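Local coordinates for uncharacterized protein (Parabacteroides merdae ATCC 43184, PDB 4OPW), which is of unknown function but, as a putative adhesin with an auto-transporter-like beta-solenoid head domain, probably takes part in adhesion at the cell surface, at residues D19-I24 / F32-S37; I45-D48 / Y54-I57; L151-S154 / T160-L163; Q229-I232 / T236-E239. All blocks are in the same frame, centred on the assembly; numbering follows the deposited sequence.

Contact 1: residues D19-I24 / F32-S37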
ATOM      1  N   ASP A  19      11.207 -15.330  13.335  1.00 22.85           N
ATOM      2  CA  ASP A  19      10.350 -15.099  14.498  1.00 23.09           C
ATOM      3  C   ASP A  19       9.006 -14.520  14.053  1.00 23.08           C
ATOM      4  O   ASP A  19       8.829 -14.164  12.874  1.00 20.03           O
ATOM      5  CB  ASP A  19      11.037 -14.128  15.484  1.00 26.14           C
ATOM      6  CG  ASP A  19      12.183 -14.695  16.319  1.00 46.43           C
ATOM      7  OD1 ASP A  19      12.332 -15.937  16.370  1.00 47.41           O
ATOM      8  OD2 ASP A  19      12.926 -13.891  16.928  1.00 57.04           O
ATOM      9  N   ASP A  20       8.051 -14.421  15.000  1.00 21.54           N
ATOM     10  CA  ASP A  20       6.733 -13.858  14.709  1.00 19.60           C
ATOM     11  C   ASP A  20       6.813 -12.355  14.490  1.00 21.89           C
ATOM     12  O   ASP A  20       7.469 -11.635  15.260  1.00 22.51           O
ATOM     13  CB  ASP A  20       5.773 -14.147  15.892  1.00 20.84           C
ATOM     14  CG  ASP A  20       5.315 -15.579  16.052  1.00 28.44           C
ATOM     15  OD1 ASP A  20       5.675 -16.418  15.201  1.00 28.17           O
ATOM     16  OD2 ASP A  20       4.592 -15.862  17.038  1.00 31.95           O
ATOM     17  N   PHE A  21       6.139 -11.883  13.443  1.00 16.60           N
ATOM     18  CA  PHE A  21       5.994 -10.450  13.167  1.00 15.62           C
ATOM     19  C   PHE A  21       4.559 -10.179  12.738  1.00 20.07           C
ATOM     20  O   PHE A  21       3.925 -11.063  12.156  1.00 19.41           O
ATOM     21  CB  PHE A  21       7.007  -9.937  12.117  1.00 15.57           C
ATOM     22  CG  PHE A  21       6.863 -10.537  10.739  1.00 16.52           C
ATOM     23  CD1 PHE A  21       6.017  -9.958   9.791  1.00 17.91           C
ATOM     24  CD2 PHE A  21       7.567 -11.686  10.386  1.00 17.94           C
ATOM     25  CE1 PHE A  21       5.852 -10.537   8.526  1.00 18.19           C
ATOM     26  CE2 PHE A  21       7.432 -12.243   9.103  1.00 20.31           C
ATOM     27  CZ  PHE A  21       6.566 -11.675   8.187  1.00 17.89           C
ATOM     28  N   ASN A  22       4.054  -8.963  12.982  1.00 17.91           N
ATOM     29  CA  ASN A  22       2.701  -8.609  12.531  1.00 18.35           C
ATOM     30  C   ASN A  22       2.741  -7.258  11.774  1.00 21.87           C
ATOM     31  O   ASN A  22       1.699  -6.700  11.424  1.00 20.26           O
ATOM     32  CB  ASN A  22       1.700  -8.575  13.709  1.00 19.67           C
ATOM     33  CG  ASN A  22       2.018  -7.542  14.768  1.00 29.76           C
ATOM     34  OD1 ASN A  22       2.901  -6.693  14.599  1.00 21.16           O
ATOM     35  ND2 ASN A  22       1.307  -7.614  15.897  1.00 25.52           N
ATOM     36  N   ALA A  23       3.963  -6.730  11.538  1.00 17.47           N
ATOM     37  CA  ALA A  23       4.158  -5.456  10.867  1.00 17.25           C
ATOM     38  C   ALA A  23       5.447  -5.512  10.093  1.00 18.54           C
ATOM     39  O   ALA A  23       6.409  -6.176  10.514  1.00 18.47           O
ATOM     40  CB  ALA A  23       4.177  -4.305  11.882  1.00 17.94           C
ATOM     41  N   ILE A  24       5.461  -4.847   8.927  1.00 15.07           N
ATOM     42  CA  ILE A  24       6.612  -4.864   8.031  1.00 15.38           C
ATOM     43  C   ILE A  24       7.042  -3.437   7.690  1.00 20.72           C
ATOM     44  O   ILE A  24       6.190  -2.587   7.418  1.00 19.72           O
ATOM     45  CB  ILE A  24       6.278  -5.660   6.724  1.00 18.73           C
ATOM     46  CG1 ILE A  24       5.920  -7.138   7.014  1.00 19.43           C
ATOM     47  CG2 ILE A  24       7.451  -5.579   5.696  1.00 19.87           C
ATOM     48  CD1 ILE A  24       5.209  -7.905   5.816  1.00 20.38           C
ATOM     49  N   PHE A  32       9.293  -7.688  -2.301  1.00 14.85           N
ATOM     50  CA  PHE A  32       8.861  -8.320  -1.053  1.00 13.58           C
ATOM     51  C   PHE A  32       7.550  -9.089  -1.262  1.00 18.82           C
ATOM     52  O   PHE A  32       6.513  -8.484  -1.544  1.00 18.78           O
ATOM     53  CB  PHE A  32       8.708  -7.255   0.067  1.00 14.90           C
ATOM     54  CG  PHE A  32       8.685  -7.795   1.481  1.00 15.81           C
ATOM     55  CD1 PHE A  32       7.632  -8.590   1.924  1.00 19.07           C
ATOM     56  CD2 PHE A  32       9.658  -7.412   2.404  1.00 16.90           C
ATOM     57  CE1 PHE A  32       7.608  -9.086   3.236  1.00 20.04           C
ATOM     58  CE2 PHE A  32       9.636  -7.900   3.707  1.00 19.68           C
ATOM     59  CZ  PHE A  32       8.602  -8.726   4.123  1.00 19.16           C
ATOM     60  N   ASN A  33       7.618 -10.430  -1.158  1.00 14.18           N
ATOM     61  CA  ASN A  33       6.500 -11.348  -1.368  1.00 13.68           C
ATOM     62  C   ASN A  33       6.031 -11.895  -0.037  1.00 19.28           C
ATOM     63  O   ASN A  33       6.803 -12.539   0.683  1.00 19.25           O
ATOM     64  CB  ASN A  33       6.931 -12.477  -2.331  1.00 17.89           C
ATOM     65  CG  ASN A  33       7.276 -11.909  -3.693  1.00 25.44           C
ATOM     66  OD1 ASN A  33       6.497 -11.144  -4.273  1.00 22.15           O
ATOM     67  ND2 ASN A  33       8.493 -12.140  -4.182  1.00 22.84           N
ATOM     68  N   TYR A  34       4.780 -11.605   0.300  1.00 16.11           N
ATOM     69  CA  TYR A  34       4.214 -11.973   1.585  1.00 16.17           C
ATOM     70  C   TYR A  34       3.001 -12.865   1.462  1.00 20.14           C
ATOM     71  O   TYR A  34       2.167 -12.696   0.572  1.00 18.21           O
ATOM     72  CB  TYR A  34       3.819 -10.679   2.376  1.00 16.47           C
ATOM     73  CG  TYR A  34       3.081 -10.964   3.665  1.00 16.70           C
ATOM     74  CD1 TYR A  34       3.773 -11.305   4.826  1.00 18.14           C
ATOM     75  CD2 TYR A  34       1.687 -10.969   3.710  1.00 16.79           C
ATOM     76  CE1 TYR A  34       3.096 -11.677   5.988  1.00 17.26           C
ATOM     77  CE2 TYR A  34       1.002 -11.341   4.862  1.00 17.93           C
ATOM     78  CZ  TYR A  34       1.708 -11.684   6.002  1.00 18.96           C
ATOM     79  OH  TYR A  34       0.999 -12.044   7.119  1.00 17.76           O
ATOM     80  N   GLU A  35       2.880 -13.789   2.414  1.00 18.50           N
ATOM     81  CA  GLU A  35       1.699 -14.629   2.525  0.50 18.40           C
ATOM     82  C   GLU A  35       1.290 -14.720   3.993  1.00 22.09           C
ATOM     83  O   GLU A  35       2.151 -14.801   4.875  1.00 20.20           O
ATOM     84  CB  GLU A  35       1.920 -16.020   1.910  0.50 19.85           C
ATOM     85  CG  GLU A  35       1.800 -16.033   0.391  0.50 26.20           C
ATOM     86  CD  GLU A  35       2.165 -17.335  -0.301  0.50 39.18           C
ATOM     87  OE1 GLU A  35       1.778 -18.412   0.207  0.50 24.39           O
ATOM     88  OE2 GLU A  35       2.810 -17.276  -1.373  0.50 26.55           O
ATOM     89  N   GLN A  36      -0.008 -14.647   4.241  1.00 18.62           N
ATOM     90  CA  GLN A  36      -0.566 -14.784   5.585  0.50 19.15           C
ATOM     91  C   GLN A  36      -0.955 -16.248   5.765  1.00 23.34           C
ATOM     92  O   GLN A  36      -1.766 -16.774   4.994  1.00 23.33           O
ATOM     93  CB  GLN A  36      -1.758 -13.836   5.824  0.50 20.13           C
ATOM     94  CG  GLN A  36      -2.115 -13.706   7.318  0.50 25.74           C
ATOM     95  CD  GLN A  36      -3.421 -12.993   7.614  0.50 35.32           C
ATOM     96  OE1 GLN A  36      -4.016 -12.337   6.760  0.50 23.94           O
ATOM     97  NE2 GLN A  36      -3.892 -13.096   8.853  0.50 27.02           N
ATOM     98  N   SER A  37      -0.331 -16.930   6.744  1.00 19.50           N
ATOM     99  CA  SER A  37      -0.601 -18.346   6.975  1.00 20.15           C
ATOM    100  C   SER A  37      -0.213 -18.759   8.380  1.00 25.59           C
ATOM    101  O   SER A  37       0.548 -18.050   9.034  1.00 24.90           O
ATOM    102  CB  SER A  37       0.166 -19.211   5.975  1.00 22.85           C
ATOM    103  OG  SER A  37       1.556 -19.236   6.274  1.00 26.40           O
TER
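Ile24 reaches across the interior and sets one branch against Phe32 and the other between two aromatic rings. CG2 of Ile24, anti to the backbone N, is the branch laid on Phe32, and it meets Phe32 CZ at 3.7 Å. The other branch, extended at chi2 (165°), brings Ile24 CD1 to 3.8 Å from Tyr34 CD1. Ile24 CD1 also comes within 3.7 Å of Phe32 CE1. Ile24 and Phe32 approach head-on from their two strands. The CG2 methyl of Ile24 lies 4.1 Å from the centroid of the Phe32 ring and 30° off its normal, an off-centre CH-pi contact.

Phe21 enters differently. Its ring slides past that of Tyr34 in the opposite direction, with Phe21 CE1 3.9 Å from Tyr34 CE1. CG of Phe21 sits between the backbone N and the carbonyl carbon (chi1 64°), a turn that brings the ring inward although the bond from CA to CB does not aim at the other segment.

All four touching residues are buried, and apolar contact is all that joins the segments. The one polar end among them, Tyr34 OH, is satisfied by a hydrogen bond to Ser85 OG. Leu64, Leu88 and Phe99 add further apolar cover around the group. The nearest CA atoms, those of Ile24 and Tyr34, are 9.9 Å apart, a spacing of facing sheets rather than of paired strands. Such inward-pointing apolar side chains between opposed sheets of mostly parallel strands are characteristic of the core of a beta-solenoid, consistent with the pectate-lyase-like clan of this family.

Contact 2: residues I45-D48 / Y54-I57; sequences ITVD and YVNI
Ile45, Val47, Val55 and Ile57 make up the whole contact, and every touch across it is between aliphatic carbons. Ile45 and Val55 bury the most, in near-equal measure, and Ile45 meets both Val55 and Ile57 tip to tip. CG2 of Ile45, anti to the backbone N, packs on Val55 alone and approaches Val55 CG2 at 4.0 Å. CG1 of Ile45 touches both partners, lying 3.9 Å from Ile57 CD1 and 4.1 Å from Val55 CG1. Val47 instead slides past Val55 in the opposite direction, with Val47 CG1 3.9 Å from Val55 CG2. That methyl of Val55 thus has Ile45 and Val47 as joint neighbours.

The polar side chains Thr46 and Asp48 bond to residues outside the two segments. Thr46 OG1 is hydrogen-bonded to Thr13 OG1, and the buried Asp48 spends its OD2 on Thr77 OG1 and on Gly9 N, which ties down the chain just past the corner it turns at Val47.

Backbone hydrogen bonds also run to other strands and loops, not between the two segments, whose closest CA atoms (Ile45 and Val55) are 8.4 Å apart. Ile45 pairs with Lys14 and Thr46 with Ile80, so strand 42-46 is flanked by strands 11-17 and 80-85, both antiparallel to it. Strand 55-60 faces it from the outermost position of another sheet, where it pairs antiparallel with strand 63-66.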
ATOM      1  N   ILE A  45      15.670 -15.179   1.210  1.00 18.13           N
ATOM      2  CA  ILE A  45      16.368 -14.021   0.645  1.00 18.30           C
ATOM      3  C   ILE A  45      17.133 -14.418  -0.596  1.00 19.84           C
ATOM      4  O   ILE A  45      17.961 -15.337  -0.536  1.00 18.90           O
ATOM      5  CB  ILE A  45      17.363 -13.375   1.686  1.00 20.64           C
ATOM      6  CG1 ILE A  45      16.704 -13.027   3.031  1.00 20.64           C
ATOM      7  CG2 ILE A  45      18.163 -12.165   1.093  1.00 19.87           C
ATOM      8  CD1 ILE A  45      15.620 -11.896   2.987  1.00 24.62           C
ATOM      9  N   THR A  46      16.906 -13.678  -1.697  1.00 17.69           N
ATOM     10  CA  THR A  46      17.688 -13.799  -2.927  1.00 17.82           C
ATOM     11  C   THR A  46      18.423 -12.475  -3.129  1.00 20.73           C
ATOM     12  O   THR A  46      17.784 -11.417  -3.237  1.00 18.75           O
ATOM     13  CB  THR A  46      16.820 -14.169  -4.148  1.00 23.92           C
ATOM     14  OG1 THR A  46      16.100 -15.351  -3.848  1.00 23.02           O
ATOM     15  CG2 THR A  46      17.661 -14.396  -5.413  1.00 20.14           C
ATOM     16  N   VAL A  47      19.750 -12.531  -3.194  1.00 17.33           N
ATOM     17  CA  VAL A  47      20.587 -11.346  -3.410  1.00 17.16           C
ATOM     18  C   VAL A  47      21.938 -11.849  -3.947  1.00 20.14           C
ATOM     19  O   VAL A  47      22.192 -13.056  -3.898  1.00 20.47           O
ATOM     20  CB  VAL A  47      20.695 -10.496  -2.090  1.00 20.61           C
ATOM     21  CG1 VAL A  47      21.586 -11.180  -1.036  1.00 20.05           C
ATOM     22  CG2 VAL A  47      21.162  -9.064  -2.368  1.00 20.60           C
ATOM     23  N   ASP A  48      22.810 -10.959  -4.444  1.00 17.67           N
ATOM     24  CA  ASP A  48      24.139 -11.409  -4.893  1.00 16.15           C
ATOM     25  C   ASP A  48      24.770 -12.218  -3.767  1.00 19.95           C
ATOM     26  O   ASP A  48      24.661 -11.822  -2.603  1.00 17.36           O
ATOM     27  CB  ASP A  48      25.030 -10.220  -5.271  1.00 16.84           C
ATOM     28  CG  ASP A  48      24.373  -9.312  -6.286  1.00 16.44           C
ATOM     29  OD1 ASP A  48      23.330  -8.701  -5.949  1.00 18.88           O
ATOM     30  OD2 ASP A  48      24.965  -9.108  -7.352  1.00 16.61           O
ATOM     31  N   TYR A  54      25.482  -8.957   4.633  1.00 18.22           N
ATOM     32  CA  TYR A  54      25.011  -7.592   4.890  1.00 17.50           C
ATOM     33  C   TYR A  54      23.486  -7.512   4.928  1.00 19.57           C
ATOM     34  O   TYR A  54      22.959  -6.441   5.196  1.00 18.60           O
ATOM     35  CB  TYR A  54      25.575  -6.615   3.839  1.00 19.42           C
ATOM     36  CG  TYR A  54      27.083  -6.721   3.728  1.00 20.70           C
ATOM     37  CD1 TYR A  54      27.911  -6.273   4.755  1.00 22.86           C
ATOM     38  CD2 TYR A  54      27.675  -7.406   2.670  1.00 21.28           C
ATOM     39  CE1 TYR A  54      29.298  -6.453   4.703  1.00 24.44           C
ATOM     40  CE2 TYR A  54      29.062  -7.591   2.609  1.00 22.62           C
ATOM     41  CZ  TYR A  54      29.869  -7.101   3.623  1.00 29.04           C
ATOM     42  OH  TYR A  54      31.239  -7.246   3.575  1.00 26.46           O
ATOM     43  N   VAL A  55      22.789  -8.629   4.713  1.00 16.95           N
ATOM     44  CA  VAL A  55      21.319  -8.632   4.745  1.00 16.58           C
ATOM     45  C   VAL A  55      20.854  -8.514   6.203  1.00 21.97           C
ATOM     46  O   VAL A  55      21.230  -9.324   7.058  1.00 21.86           O
ATOM     47  CB  VAL A  55      20.711  -9.855   4.000  1.00 19.61           C
ATOM     48  CG1 VAL A  55      19.197  -9.962   4.243  1.00 20.17           C
ATOM     49  CG2 VAL A  55      21.000  -9.758   2.504  1.00 19.49           C
ATOM     50  N   ASN A  56      20.062  -7.452   6.472  1.00 18.89           N
ATOM     51  CA  ASN A  56      19.508  -7.169   7.794  1.00 18.46           C
ATOM     52  C   ASN A  56      18.069  -7.677   7.902  1.00 21.23           C
ATOM     53  O   ASN A  56      17.224  -7.271   7.119  1.00 20.61           O
ATOM     54  CB  ASN A  56      19.542  -5.641   8.067  1.00 20.30           C
ATOM     55  CG  ASN A  56      19.031  -5.231   9.431  1.00 29.78           C
ATOM     56  OD1 ASN A  56      19.287  -5.878  10.450  1.00 25.51           O
ATOM     57  ND2 ASN A  56      18.299  -4.126   9.485  1.00 27.55           N
ATOM     58  N   ILE A  57      17.819  -8.601   8.840  1.00 18.37           N
ATOM     59  CA  ILE A  57      16.494  -9.137   9.182  1.00 18.33           C
ATOM     60  C   ILE A  57      16.384  -8.877  10.663  1.00 23.39           C
ATOM     61  O   ILE A  57      17.121  -9.487  11.444  1.00 24.26           O
ATOM     62  CB  ILE A  57      16.311 -10.645   8.806  1.00 21.66           C
ATOM     63  CG1 ILE A  57      16.461 -10.864   7.287  1.00 21.69           C
ATOM     64  CG2 ILE A  57      14.957 -11.188   9.336  1.00 22.20           C
ATOM     65  CD1 ILE A  57      16.813 -12.312   6.909  1.00 23.38           C
TER

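Contact 3: residues L151-S154 / T160-L163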
ATOM      1  N   LEU A 151     -13.200   2.312   5.505  1.00 19.06           N
ATOM      2  CA  LEU A 151     -12.138   2.459   4.500  1.00 18.37           C
ATOM      3  C   LEU A 151     -11.612   3.882   4.546  1.00 23.34           C
ATOM      4  O   LEU A 151     -12.402   4.839   4.521  1.00 23.02           O
ATOM      5  CB  LEU A 151     -12.680   2.124   3.095  1.00 18.73           C
ATOM      6  CG  LEU A 151     -11.765   2.364   1.902  1.00 22.48           C
ATOM      7  CD1 LEU A 151     -10.498   1.470   1.971  1.00 22.52           C
ATOM      8  CD2 LEU A 151     -12.524   2.100   0.609  1.00 26.14           C
ATOM      9  N   GLU A 152     -10.286   4.028   4.645  1.00 21.57           N
ATOM     10  CA  GLU A 152      -9.600   5.319   4.620  1.00 20.80           C
ATOM     11  C   GLU A 152      -8.573   5.250   3.524  1.00 23.70           C
ATOM     12  O   GLU A 152      -7.752   4.327   3.484  1.00 22.27           O
ATOM     13  CB  GLU A 152      -8.995   5.685   5.967  1.00 21.75           C
ATOM     14  CG  GLU A 152     -10.074   5.991   7.001  1.00 28.98           C
ATOM     15  CD  GLU A 152      -9.606   6.055   8.439  1.00 47.14           C
ATOM     16  OE1 GLU A 152      -8.375   6.048   8.667  1.00 37.04           O
ATOM     17  OE2 GLU A 152     -10.474   6.099   9.342  1.00 36.17           O
ATOM     18  N   CYS A 153      -8.684   6.204   2.581  0.50 20.32           N
ATOM     19  CA  CYS A 153      -7.792   6.331   1.446  0.50 20.26           C
ATOM     20  C   CYS A 153      -7.296   7.724   1.372  0.50 23.85           C
ATOM     21  O   CYS A 153      -8.074   8.679   1.281  0.50 23.23           O
ATOM     22  CB  CYS A 153      -8.471   5.928   0.147  0.50 21.29           C
ATOM     23  SG  CYS A 153      -8.609   4.151  -0.085  0.50 24.92           S
ATOM     24  N   SER A 154      -5.987   7.847   1.383  1.00 19.24           N
ATOM     25  CA  SER A 154      -5.396   9.169   1.260  1.00 19.16           C
ATOM     26  C   SER A 154      -4.181   9.187   0.363  1.00 21.93           C
ATOM     27  O   SER A 154      -3.343   8.269   0.406  1.00 19.91           O
ATOM     28  CB  SER A 154      -5.011   9.701   2.632  1.00 23.14           C
ATOM     29  OG  SER A 154      -6.069   9.520   3.566  1.00 33.89           O
ATOM     30  N   THR A 160      -1.119   6.935  -6.906  1.00 17.94           N
ATOM     31  CA  THR A 160      -2.429   6.386  -7.262  1.00 17.93           C
ATOM     32  C   THR A 160      -2.847   5.257  -6.318  1.00 21.14           C
ATOM     33  O   THR A 160      -1.998   4.516  -5.795  1.00 19.51           O
ATOM     34  CB  THR A 160      -2.498   5.892  -8.733  1.00 23.03           C
ATOM     35  OG1 THR A 160      -1.805   4.657  -8.857  1.00 26.32           O
ATOM     36  CG2 THR A 160      -1.995   6.901  -9.760  1.00 22.22           C
ATOM     37  N   ILE A 161      -4.163   5.113  -6.133  1.00 17.15           N
ATOM     38  CA  ILE A 161      -4.763   4.025  -5.356  1.00 15.75           C
ATOM     39  C   ILE A 161      -5.875   3.446  -6.226  1.00 19.93           C
ATOM     40  O   ILE A 161      -6.830   4.150  -6.551  1.00 20.82           O
ATOM     41  CB  ILE A 161      -5.250   4.430  -3.937  1.00 18.67           C
ATOM     42  CG1 ILE A 161      -4.048   4.938  -3.063  1.00 19.75           C
ATOM     43  CG2 ILE A 161      -5.940   3.218  -3.259  1.00 19.98           C
ATOM     44  CD1 ILE A 161      -4.399   5.556  -1.680  1.00 22.25           C
ATOM     45  N   ASN A 162      -5.715   2.199  -6.646  1.00 16.23           N
ATOM     46  CA  ASN A 162      -6.707   1.510  -7.469  1.00 17.24           C
ATOM     47  C   ASN A 162      -7.341   0.397  -6.655  1.00 19.68           C
ATOM     48  O   ASN A 162      -6.673  -0.575  -6.315  1.00 19.61           O
ATOM     49  CB  ASN A 162      -6.052   0.970  -8.748  1.00 19.69           C
ATOM     50  CG  ASN A 162      -6.997   0.284  -9.707  1.00 29.43           C
ATOM     51  OD1 ASN A 162      -8.208   0.228  -9.502  1.00 25.79           O
ATOM     52  ND2 ASN A 162      -6.441  -0.284 -10.766  1.00 28.39           N
ATOM     53  N   LEU A 163      -8.627   0.561  -6.324  1.00 16.92           N
ATOM     54  CA  LEU A 163      -9.428  -0.397  -5.541  1.00 17.93           C
ATOM     55  C   LEU A 163     -10.402  -1.003  -6.514  1.00 22.86           C
ATOM     56  O   LEU A 163     -11.401  -0.380  -6.863  1.00 21.55           O
ATOM     57  CB  LEU A 163     -10.144   0.305  -4.369  1.00 18.08           C
ATOM     58  CG  LEU A 163      -9.298   1.210  -3.458  1.00 22.38           C
ATOM     59  CD1 LEU A 163     -10.160   1.819  -2.363  1.00 21.77           C
ATOM     60  CD2 LEU A 163      -8.123   0.431  -2.823  1.00 23.61           C
TER
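Leu163 is the bump here: its CD1 methyl settles against Leu151, 3.8 Å from Leu151 CD2, the two leucines meeting tip to tip. With CG beside the backbone N (chi1 -50°) and chi2 extended at 180°, Leu163 carries this methyl toward the opposing strand.

Ile161 fills the next hollow along. Its CD1 runs past the cysteine to the backbone and rests 3.6 Å from Ser154 O. Ser154 therefore takes part through its main chain, since its own side chain points away. Between these two fits lies Cys153, modelled in two conformers; in one of them SG is 3.6 Å from Leu163 CD1, a provisional value.

The strand axes pass 8.6 Å apart at 149° to each other, and the closest CA pair, Cys153 and Ile161, is 7.8 Å apart, a separation suited to two facing sheets of a beta-solenoid. Val143, Leu146 and Leu133 pack on Leu163, and Tyr173 packs against Leu151 and Cys153. Chemically the interface is oily, with a polarisable sulfur and a polar backbone carbonyl; cohesion across it probably comes mainly from dispersion and from exclusion of water, while main-chain hydrogen bonds are made to neighbouring strands of each sheet.

Contact 4: residues Q229-I232 / T236-E239; sequences QKVI and TVEE
Val231 and Val237 meet at the C-terminal end of the beta-solenoid, where strand 226-232, outermost in its sheet, faces the last strand, 237-239. Their CG2 methyls are 3.8 Å apart and the side chains cross obliquely; Val237 also touches Ala211 and Ile213 of strand 208-214. This valine pair is the better-buried side of the contact.

The solvent side belongs to Gln229, an exposed residue, although its amide also packs closely on Val237. Its CG lies between the backbone N and the carbonyl carbon (chi1 62°), and the chain then extends until the carboxamide of Gln229 faces Val237, with Gln229 NE2 3.7 Å from Val237 CB. Two waters complete the link. Water 1 donates to Gln229 OE1 (2.9 Å) and accepts from Val237 N (2.9 Å), while water 2 accepts from Gln229 NE2 (2.7 Å) and donates to Val237 O (2.7 Å). The side-chain amide thus reaches both main-chain polar atoms of Val237 through solvent, and these two anchors should limit its rotation.

Within segment 236-239, Thr236 OG1 donates to Glu238 OE2 at 2.8 Å, arriving from above the carboxylate, 41° out of its plane.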
ATOM      1  N   GLN A 229     -22.270  19.067  -1.657  1.00 25.75           N
ATOM      2  CA  GLN A 229     -20.937  19.469  -2.105  1.00 24.52           C
ATOM      3  C   GLN A 229     -20.632  20.918  -1.804  1.00 29.24           C
ATOM      4  O   GLN A 229     -21.541  21.744  -1.670  1.00 28.39           O
ATOM      5  CB  GLN A 229     -20.770  19.222  -3.620  1.00 25.12           C
ATOM      6  CG  GLN A 229     -21.740  20.020  -4.510  1.00 26.96           C
ATOM      7  CD  GLN A 229     -21.572  19.694  -5.961  1.00 40.39           C
ATOM      8  OE1 GLN A 229     -20.870  20.391  -6.692  1.00 34.90           O
ATOM      9  NE2 GLN A 229     -22.203  18.622  -6.410  1.00 33.41           N
ATOM     10  N   LYS A 230     -19.327  21.224  -1.752  1.00 25.98           N
ATOM     11  CA  LYS A 230     -18.802  22.574  -1.625  1.00 25.87           C
ATOM     12  C   LYS A 230     -17.548  22.625  -2.461  1.00 27.91           C
ATOM     13  O   LYS A 230     -16.564  21.944  -2.152  1.00 26.75           O
ATOM     14  CB  LYS A 230     -18.560  22.982  -0.157  1.00 28.92           C
ATOM     15  CG  LYS A 230     -18.216  24.474   0.021  1.00 43.65           C
ATOM     16  CD  LYS A 230     -19.264  25.438  -0.586  1.00 46.97           C
ATOM     17  CE  LYS A 230     -18.752  26.854  -0.651  1.00 52.70           C
ATOM     18  NZ  LYS A 230     -19.388  27.621  -1.758  1.00 60.70           N
ATOM     19  N   VAL A 231     -17.624  23.347  -3.579  1.00 23.66           N
ATOM     20  CA  VAL A 231     -16.526  23.467  -4.535  1.00 23.35           C
ATOM     21  C   VAL A 231     -16.098  24.913  -4.677  1.00 27.16           C
ATOM     22  O   VAL A 231     -16.932  25.788  -4.956  1.00 25.94           O
ATOM     23  CB  VAL A 231     -16.918  22.882  -5.927  1.00 27.51           C
ATOM     24  CG1 VAL A 231     -15.851  23.171  -6.980  1.00 27.34           C
ATOM     25  CG2 VAL A 231     -17.209  21.388  -5.846  1.00 26.89           C
ATOM     26  N   ILE A 232     -14.783  25.146  -4.502  1.00 22.60           N
ATOM     27  CA  ILE A 232     -14.095  26.415  -4.722  1.00 22.03           C
ATOM     28  C   ILE A 232     -12.980  26.081  -5.700  1.00 25.65           C
ATOM     29  O   ILE A 232     -12.076  25.299  -5.380  1.00 26.06           O
ATOM     30  CB  ILE A 232     -13.599  27.131  -3.415  1.00 24.23           C
ATOM     31  CG1 ILE A 232     -14.739  27.394  -2.391  1.00 24.51           C
ATOM     32  CG2 ILE A 232     -12.768  28.408  -3.718  1.00 22.36           C
ATOM     33  CD1 ILE A 232     -16.073  28.121  -2.959  1.00 35.18           C
ATOM     34  N   THR A 236     -14.831  19.970 -10.480  1.00 22.09           N
ATOM     35  CA  THR A 236     -16.271  19.713 -10.343  1.00 22.42           C
ATOM     36  C   THR A 236     -16.539  18.342  -9.751  1.00 26.37           C
ATOM     37  O   THR A 236     -15.672  17.457  -9.753  1.00 23.44           O
ATOM     38  CB  THR A 236     -17.001  19.803 -11.717  1.00 31.43           C
ATOM     39  OG1 THR A 236     -16.499  18.778 -12.574  1.00 30.65           O
ATOM     40  CG2 THR A 236     -16.896  21.176 -12.385  1.00 31.82           C
ATOM     41  N   VAL A 237     -17.777  18.173  -9.294  1.00 26.28           N
ATOM     42  CA  VAL A 237     -18.359  16.948  -8.758  1.00 26.59           C
ATOM     43  C   VAL A 237     -19.442  16.554  -9.761  1.00 30.50           C
ATOM     44  O   VAL A 237     -20.382  17.329  -9.962  1.00 30.40           O
ATOM     45  CB  VAL A 237     -18.919  17.143  -7.324  1.00 31.07           C
ATOM     46  CG1 VAL A 237     -19.472  15.836  -6.768  1.00 30.78           C
ATOM     47  CG2 VAL A 237     -17.865  17.719  -6.384  1.00 30.66           C
ATOM     48  N   GLU A 238     -19.289  15.402 -10.436  1.00 26.48           N
ATOM     49  CA  GLU A 238     -20.249  14.997 -11.470  1.00 27.43           C
ATOM     50  C   GLU A 238     -20.495  13.503 -11.467  1.00 29.25           C
ATOM     51  O   GLU A 238     -19.578  12.721 -11.210  1.00 27.46           O
ATOM     52  CB  GLU A 238     -19.750  15.409 -12.878  1.00 29.53           C
ATOM     53  CG  GLU A 238     -19.727  16.904 -13.154  1.00 40.42           C
ATOM     54  CD  GLU A 238     -19.120  17.305 -14.482  1.00 57.77           C
ATOM     55  OE1 GLU A 238     -19.315  16.568 -15.476  1.00 58.01           O
ATOM     56  OE2 GLU A 238     -18.463  18.370 -14.535  1.00 45.75           O
ATOM     57  N   GLU A 239     -21.739  13.107 -11.771  1.00 27.17           N
ATOM     58  CA  GLU A 239     -22.113  11.708 -11.904  1.00 27.10           C
ATOM     59  C   GLU A 239     -21.657  11.159 -13.262  1.00 34.32           C
ATOM     60  O   GLU A 239     -21.760  11.860 -14.269  1.00 33.18           O
ATOM     61  CB  GLU A 239     -23.653  11.569 -11.788  1.00 28.88           C
ATOM     62  CG  GLU A 239     -24.092  10.124 -11.651  1.00 37.76           C
ATOM     63  CD  GLU A 239     -25.575   9.840 -11.528  1.00 64.38           C
ATOM     64  OE1 GLU A 239     -26.375  10.457 -12.268  1.00 53.16           O
ATOM     65  OE2 GLU A 239     -25.921   8.912 -10.764  1.00 63.84           O
TER
HETATM   66  O   HOH W   1     -19.599  20.373  -9.257  1.00 30.65           O
HETATM   67  O   HOH W   2     -22.741  18.106  -8.992  1.00 33.33           O

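From the N terminus the four contacts follow in series, none enclosing or crossing another. In contact 1, seven residues separate segments 19-24 and 32-37. In contact 2, its centre 16 Å away on the same side of the chain's centre, five residues separate 45-48 and 54-57. After a long run of solenoid turns, contact 3 repeats the scheme near the middle, joining strands 150-156 and 159-163, and contact 4 does so across three residues at the far end, its centre 50 Å from that of contact 2. Each ties the eleven-stranded sheet to facing strands; together they mark the packing between the faces from one end to the other, buried in contacts 1 and 3 and at the surface in contact 4.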